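PDB 4HXF: peptidase S9 prolyl oligopeptidase catalytic domain-containing protein from Pyrococcus horikoshii, which probably cleaves peptides as a serine protease of the prolyl oligopeptidase family, working as a self-compartmentalizing hexamer that selects substrates through multimerization. Local coordinates for residues A[459-473]-A[481-494]. Numbering follows the deposited sequence.
Sequences RIGITGISYGGYMTN and LFKAGISENGISYW. With Y3A (N-[(benzyloxy)carbonyl]glycyl-N-[(2S,3R)-4-chloro-3-hydroxy-1-phenylbutan-2-yl]glycinamide), chain B.
The nucleophile elbow of the alpha/beta-hydrolase fold is built here: strand 460-465 turns sharply at Ser466 into the helix beginning at Tyr467, and strand 484-488 runs parallel beside it, completing a beta-alpha-beta unit. Ser466, with positive phi (66°), is bonded through OG to C4 of the chloromethyl ketone inhibitor, while its N donates to Glu488 O (2.9 Å) between the strands. Tyr467 N donates to the inhibitor's O4 (3.1 Å), consistent with an oxyanion hole. Gly464 suits the tight turn, since a CB there would clash with Gly468 O; a CB on Gly469 would run into Glu488 O and Gly490 CA, so the helix can lie close to the second segment. Behind the elbow, Asn473 joins helix to strand and loop. Its OD1 receives Ser487 OG (2.7 Å) from above the carbonyl plane, and ND2 reaches over the carbonyl plane of Ile491 to its O (3.0 Å). An alanine here is likely to cost Ser487 OG its acceptor and let the 489-492 loop shift beside the inhibitor. Tyr470 takes Trp494 CZ2 over the centre of one ring face, the planes inclined at 55°; Ile491 CG2 covers a face of the indole, and Ile491 CD1 meets the inhibitor's CB4 (3.9 Å). Thr463 OG1 donates to Ile486 O (2.7 Å), and a water donates to both Thr463 OG1 and Glu488 OE2. At the far end Ile462 CG2 sits over the Phe482 ring. Helix 586-605 packs on Thr463, Ile486 and Glu488, the last salt-bridged to Arg592, whereas helix 436-451 touches Phe482; strands 378-384 and 538-543 flank the pair.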
loop_
_atom_site.group_PDB
_atom_site.type_symbol
_atom_site.label_atom_id
_atom_site.label_comp_id
_atom_site.label_asym_id
_atom_site.label_seq_id
_atom_site.Cartn_x
_atom_site.Cartn_y
_atom_site.Cartn_z
ATOM N N ARG A 459 0.146 -39.661 42.649
ATOM C CA ARG A 459 0.177 -38.565 41.664
ATOM C C ARG A 459 0.372 -39.150 40.262
ATOM O O ARG A 459 1.392 -38.907 39.593
ATOM C CB ARG A 459 1.294 -37.570 41.987
ATOM C CG ARG A 459 1.057 -36.732 43.288
ATOM C CD ARG A 459 2.197 -35.721 43.438
ATOM N NE ARG A 459 3.420 -36.424 43.797
ATOM C CZ ARG A 459 4.646 -35.966 43.627
ATOM N NH1 ARG A 459 4.875 -34.766 43.135
ATOM N NH2 ARG A 459 5.653 -36.715 44.003
ATOM N N ILE A 460 -0.672 -39.848 39.795
ATOM C CA ILE A 460 -0.726 -40.395 38.430
ATOM C C ILE A 460 -1.729 -39.605 37.605
ATOM O O ILE A 460 -2.873 -39.459 38.035
ATOM C CB ILE A 460 -1.138 -41.851 38.416
ATOM C CG1 ILE A 460 -0.193 -42.663 39.361
ATOM C CG2 ILE A 460 -1.042 -42.406 36.944
ATOM C CD1 ILE A 460 -0.618 -44.162 39.471
ATOM N N GLY A 461 -1.293 -39.093 36.466
ATOM C CA GLY A 461 -2.177 -38.398 35.539
ATOM C C GLY A 461 -2.231 -39.173 34.242
ATOM O O GLY A 461 -1.467 -40.158 34.037
ATOM N N ILE A 462 -3.102 -38.773 33.345
ATOM C CA ILE A 462 -3.314 -39.427 32.088
ATOM C C ILE A 462 -3.634 -38.436 31.011
ATOM O O ILE A 462 -4.231 -37.357 31.240
ATOM C CB ILE A 462 -4.424 -40.490 32.189
ATOM C CG1 ILE A 462 -4.511 -41.331 30.931
ATOM C CG2 ILE A 462 -5.777 -39.865 32.679
ATOM C CD1 ILE A 462 -5.366 -42.614 31.129
ATOM N N THR A 463 -3.073 -38.655 29.836
ATOM C CA THR A 463 -3.310 -37.782 28.688
ATOM C C THR A 463 -3.322 -38.558 27.360
ATOM O O THR A 463 -2.699 -39.613 27.271
ATOM C CB THR A 463 -2.240 -36.663 28.615
ATOM O OG1 THR A 463 -2.539 -35.699 27.594
ATOM C CG2 THR A 463 -0.763 -37.223 28.398
ATOM N N GLY A 464 -3.986 -38.019 26.365
ATOM C CA GLY A 464 -3.937 -38.500 25.029
ATOM C C GLY A 464 -4.652 -37.655 24.073
ATOM O O GLY A 464 -5.435 -36.762 24.475
ATOM N N ILE A 465 -4.346 -37.834 22.815
ATOM C CA ILE A 465 -4.993 -37.153 21.711
ATOM C C ILE A 465 -5.836 -38.139 20.904
ATOM O O ILE A 465 -5.446 -39.316 20.691
ATOM C CB ILE A 465 -3.936 -36.547 20.756
ATOM C CG1 ILE A 465 -2.955 -35.630 21.498
ATOM C CG2 ILE A 465 -4.527 -35.837 19.542
ATOM C CD1 ILE A 465 -1.648 -35.314 20.738
ATOM N N SER A 466 -6.994 -37.707 20.400
ATOM C CA SER A 466 -7.871 -38.513 19.524
ATOM C C SER A 466 -8.421 -39.683 20.294
ATOM O O SER A 466 -9.070 -39.467 21.318
ATOM C CB SER A 466 -7.095 -38.889 18.239
ATOM O OG SER A 466 -8.085 -39.354 17.342
ATOM N N TYR A 467 -8.149 -40.929 19.877
ATOM C CA TYR A 467 -8.600 -42.083 20.663
ATOM C C TYR A 467 -7.983 -42.009 22.098
ATOM O O TYR A 467 -8.583 -42.508 23.078
ATOM C CB TYR A 467 -8.309 -43.401 19.924
ATOM C CG TYR A 467 -8.967 -44.577 20.619
ATOM C CD1 TYR A 467 -10.363 -44.752 20.522
ATOM C CD2 TYR A 467 -8.275 -45.422 21.459
ATOM C CE1 TYR A 467 -10.997 -45.806 21.161
ATOM C CE2 TYR A 467 -8.874 -46.468 22.103
ATOM C CZ TYR A 467 -10.253 -46.678 21.995
ATOM O OH TYR A 467 -10.934 -47.698 22.665
ATOM N N GLY A 468 -6.783 -41.364 22.212
ATOM C CA GLY A 468 -6.123 -41.225 23.476
ATOM C C GLY A 468 -6.867 -40.204 24.364
ATOM O O GLY A 468 -6.808 -40.285 25.590
ATOM N N GLY A 469 -7.489 -39.250 23.700
ATOM C CA GLY A 469 -8.370 -38.248 24.368
ATOM C C GLY A 469 -9.665 -38.887 24.837
ATOM O O GLY A 469 -10.103 -38.744 26.011
ATOM N N TYR A 470 -10.314 -39.702 23.981
ATOM C CA TYR A 470 -11.413 -40.564 24.408
ATOM C C TYR A 470 -11.003 -41.292 25.669
ATOM O O TYR A 470 -11.745 -41.466 26.632
ATOM C CB TYR A 470 -11.708 -41.608 23.263
ATOM C CG TYR A 470 -12.574 -42.751 23.763
ATOM C CD1 TYR A 470 -13.877 -42.591 24.008
ATOM C CD2 TYR A 470 -12.041 -43.999 23.966
ATOM C CE1 TYR A 470 -14.645 -43.636 24.452
ATOM C CE2 TYR A 470 -12.759 -45.073 24.379
ATOM C CZ TYR A 470 -14.138 -44.886 24.611
ATOM O OH TYR A 470 -14.917 -45.968 25.101
ATOM N N MET A 471 -9.845 -41.975 25.608
ATOM C CA MET A 471 -9.494 -42.834 26.740
ATOM C C MET A 471 -9.116 -42.095 28.026
ATOM O O MET A 471 -9.405 -42.579 29.102
ATOM C CB MET A 471 -8.314 -43.703 26.419
ATOM C CG MET A 471 -8.002 -44.818 27.419
ATOM S SD MET A 471 -9.283 -46.090 27.400
ATOM C CE MET A 471 -9.205 -46.723 25.755
ATOM N N THR A 472 -8.614 -40.892 27.913
ATOM C CA THR A 472 -8.425 -39.999 29.037
ATOM C C THR A 472 -9.785 -39.630 29.637
ATOM O O THR A 472 -9.993 -39.687 30.841
ATOM C CB THR A 472 -7.673 -38.694 28.612
ATOM O OG1 THR A 472 -6.331 -39.057 28.204
ATOM C CG2 THR A 472 -7.538 -37.687 29.753
ATOM N N ASN A 473 -10.698 -39.200 28.763
ATOM C CA ASN A 473 -12.098 -38.930 29.206
ATOM C C ASN A 473 -12.691 -40.101 29.970
ATOM O O ASN A 473 -13.278 -40.052 31.072
ATOM C CB ASN A 473 -13.031 -38.601 28.026
ATOM C CG ASN A 473 -12.666 -37.364 27.253
ATOM O OD1 ASN A 473 -11.921 -36.484 27.723
ATOM N ND2 ASN A 473 -13.250 -37.256 26.014
ATOM N N LEU A 481 -8.153 -43.762 39.957
ATOM C CA LEU A 481 -6.724 -43.760 40.057
ATOM C C LEU A 481 -6.059 -42.429 39.741
ATOM O O LEU A 481 -5.074 -42.096 40.329
ATOM C CB LEU A 481 -6.152 -44.861 39.098
ATOM C CG LEU A 481 -4.638 -45.116 39.089
ATOM C CD1 LEU A 481 -4.164 -45.489 40.511
ATOM C CD2 LEU A 481 -4.362 -46.223 38.033
ATOM N N PHE A 482 -6.607 -41.660 38.795
ATOM C CA PHE A 482 -5.935 -40.507 38.217
ATOM C C PHE A 482 -6.250 -39.196 38.900
ATOM O O PHE A 482 -7.377 -38.956 39.341
ATOM C CB PHE A 482 -6.259 -40.404 36.733
ATOM C CG PHE A 482 -5.959 -41.656 35.983
ATOM C CD1 PHE A 482 -6.927 -42.605 35.746
ATOM C CD2 PHE A 482 -4.675 -41.937 35.599
ATOM C CE1 PHE A 482 -6.685 -43.790 35.137
ATOM C CE2 PHE A 482 -4.422 -43.158 35.008
ATOM C CZ PHE A 482 -5.383 -44.084 34.770
ATOM N N LYS A 483 -5.208 -38.373 39.040
ATOM C CA LYS A 483 -5.305 -37.106 39.797
ATOM C C LYS A 483 -5.581 -35.889 38.867
ATOM O O LYS A 483 -5.934 -34.828 39.333
ATOM C CB LYS A 483 -4.056 -36.904 40.572
ATOM C CG LYS A 483 -3.941 -37.916 41.726
ATOM C CD LYS A 483 -5.162 -37.945 42.655
ATOM C CE LYS A 483 -4.846 -38.763 43.925
ATOM N NZ LYS A 483 -4.619 -40.207 43.539
ATOM N N ALA A 484 -5.326 -36.058 37.584
ATOM C CA ALA A 484 -5.440 -35.036 36.531
ATOM C C ALA A 484 -5.485 -35.687 35.201
ATOM O O ALA A 484 -4.871 -36.714 34.990
ATOM C CB ALA A 484 -4.220 -34.092 36.590
ATOM N N GLY A 485 -6.111 -35.027 34.252
ATOM C CA GLY A 485 -6.171 -35.430 32.883
ATOM C C GLY A 485 -6.005 -34.307 31.899
ATOM O O GLY A 485 -6.409 -33.137 32.201
ATOM N N ILE A 486 -5.400 -34.600 30.753
ATOM C CA ILE A 486 -5.374 -33.685 29.586
ATOM C C ILE A 486 -5.901 -34.456 28.431
ATOM O O ILE A 486 -5.231 -35.386 27.929
ATOM C CB ILE A 486 -3.996 -33.040 29.306
ATOM C CG1 ILE A 486 -3.459 -32.292 30.564
ATOM C CG2 ILE A 486 -4.145 -32.128 28.064
ATOM C CD1 ILE A 486 -2.167 -31.516 30.271
ATOM N N SER A 487 -7.104 -34.111 27.981
ATOM C CA SER A 487 -7.745 -34.823 26.850
ATOM C C SER A 487 -7.773 -33.907 25.645
ATOM O O SER A 487 -8.298 -32.799 25.720
ATOM C CB SER A 487 -9.173 -35.151 27.257
ATOM O OG SER A 487 -10.010 -35.516 26.152
ATOM N N GLU A 488 -7.273 -34.365 24.521
ATOM C CA GLU A 488 -7.119 -33.485 23.328
ATOM C C GLU A 488 -7.796 -34.106 22.129
ATOM O O GLU A 488 -7.670 -35.285 21.832
ATOM C CB GLU A 488 -5.666 -33.269 22.991
ATOM C CG GLU A 488 -4.772 -33.042 24.160
ATOM C CD GLU A 488 -3.425 -32.521 23.746
ATOM O OE1 GLU A 488 -3.416 -31.709 22.771
ATOM O OE2 GLU A 488 -2.387 -32.991 24.342
ATOM N N ASN A 489 -8.620 -33.293 21.456
ATOM C CA ASN A 489 -9.168 -33.646 20.171
ATOM C C ASN A 489 -9.772 -35.069 20.218
ATOM O O ASN A 489 -9.561 -35.895 19.330
ATOM C CB ASN A 489 -8.137 -33.504 19.053
ATOM C CG ASN A 489 -7.689 -32.087 18.860
ATOM O OD1 ASN A 489 -6.862 -31.570 19.689
ATOM N ND2 ASN A 489 -8.215 -31.425 17.815
ATOM N N GLY A 490 -10.533 -35.301 21.298
ATOM C CA GLY A 490 -11.000 -36.625 21.711
ATOM C C GLY A 490 -12.387 -37.020 21.252
ATOM O O GLY A 490 -12.920 -36.439 20.389
ATOM N N ILE A 491 -12.905 -38.050 21.845
ATOM C CA ILE A 491 -14.299 -38.423 21.782
ATOM C C ILE A 491 -14.886 -38.532 23.163
ATOM O O ILE A 491 -14.331 -39.160 24.031
ATOM C CB ILE A 491 -14.458 -39.794 21.034
ATOM C CG1 ILE A 491 -13.863 -39.768 19.645
ATOM C CG2 ILE A 491 -15.963 -40.183 20.996
ATOM C CD1 ILE A 491 -12.461 -40.463 19.589
ATOM N N SER A 492 -16.018 -37.859 23.330
ATOM C CA SER A 492 -16.927 -37.986 24.461
ATOM C C SER A 492 -18.261 -38.688 24.118
ATOM O O SER A 492 -18.844 -39.230 25.061
ATOM C CB SER A 492 -17.233 -36.684 25.240
ATOM O OG SER A 492 -17.914 -35.735 24.459
ATOM N N TYR A 493 -18.705 -38.608 22.868
ATOM C CA TYR A 493 -19.926 -39.234 22.468
ATOM C C TYR A 493 -19.881 -39.850 21.121
ATOM O O TYR A 493 -19.783 -39.136 20.089
ATOM C CB TYR A 493 -21.102 -38.213 22.566
ATOM C CG TYR A 493 -22.511 -38.708 22.345
ATOM C CD1 TYR A 493 -22.833 -40.102 22.455
ATOM C CD2 TYR A 493 -23.570 -37.872 22.146
ATOM C CE1 TYR A 493 -24.106 -40.574 22.292
ATOM C CE2 TYR A 493 -24.839 -38.330 21.988
ATOM C CZ TYR A 493 -25.140 -39.697 22.035
ATOM O OH TYR A 493 -26.398 -40.137 21.941
ATOM N N TRP A 494 -19.925 -41.200 21.060
ATOM C CA TRP A 494 -19.814 -41.840 19.769
ATOM C C TRP A 494 -20.905 -41.499 18.771
ATOM O O TRP A 494 -20.646 -41.539 17.531
ATOM C CB TRP A 494 -19.682 -43.368 19.911
ATOM C CG TRP A 494 -18.410 -43.737 20.608
ATOM C CD1 TRP A 494 -18.262 -44.284 21.866
ATOM C CD2 TRP A 494 -17.087 -43.648 20.035
ATOM N NE1 TRP A 494 -16.908 -44.514 22.106
ATOM C CE2 TRP A 494 -16.177 -44.083 21.056
ATOM C CE3 TRP A 494 -16.594 -43.188 18.846
ATOM C CZ2 TRP A 494 -14.802 -44.169 20.853
ATOM C CZ3 TRP A 494 -15.218 -43.276 18.640
ATOM C CH2 TRP A 494 -14.351 -43.723 19.646
HETATM N N3 Y3A B . -7.237 -42.939 11.621
HETATM C CA3 Y3A B . -8.195 -43.191 12.715
HETATM C C3 Y3A B . -8.456 -41.817 13.342
HETATM O O3 Y3A B . -8.278 -40.726 12.839
HETATM C C4 Y3A B . -7.598 -40.198 16.207
HETATM O O4 Y3A B . -7.129 -41.265 16.948
HETATM C CA4 Y3A B . -8.919 -40.609 15.581
HETATM N N4 Y3A B . -8.652 -41.892 14.879
HETATM C CB4 Y3A B . -10.030 -41.060 16.574
HETATM C CG4 Y3A B . -11.301 -41.472 15.908
HETATM C CD1 Y3A B . -12.125 -40.624 15.153
HETATM C CD2 Y3A B . -11.764 -42.767 16.095
HETATM C CE1 Y3A B . -13.311 -41.035 14.572
HETATM C CE2 Y3A B . -12.947 -43.200 15.515
HETATM C CZ4 Y3A B . -13.689 -42.358 14.746
HETATM C C15 Y3A B . -6.650 -39.332 15.296
HETATM O O HOH W 1 -2.765 -41.133 41.475
HETATM O O HOH W 2 -1.790 -35.621 24.923
#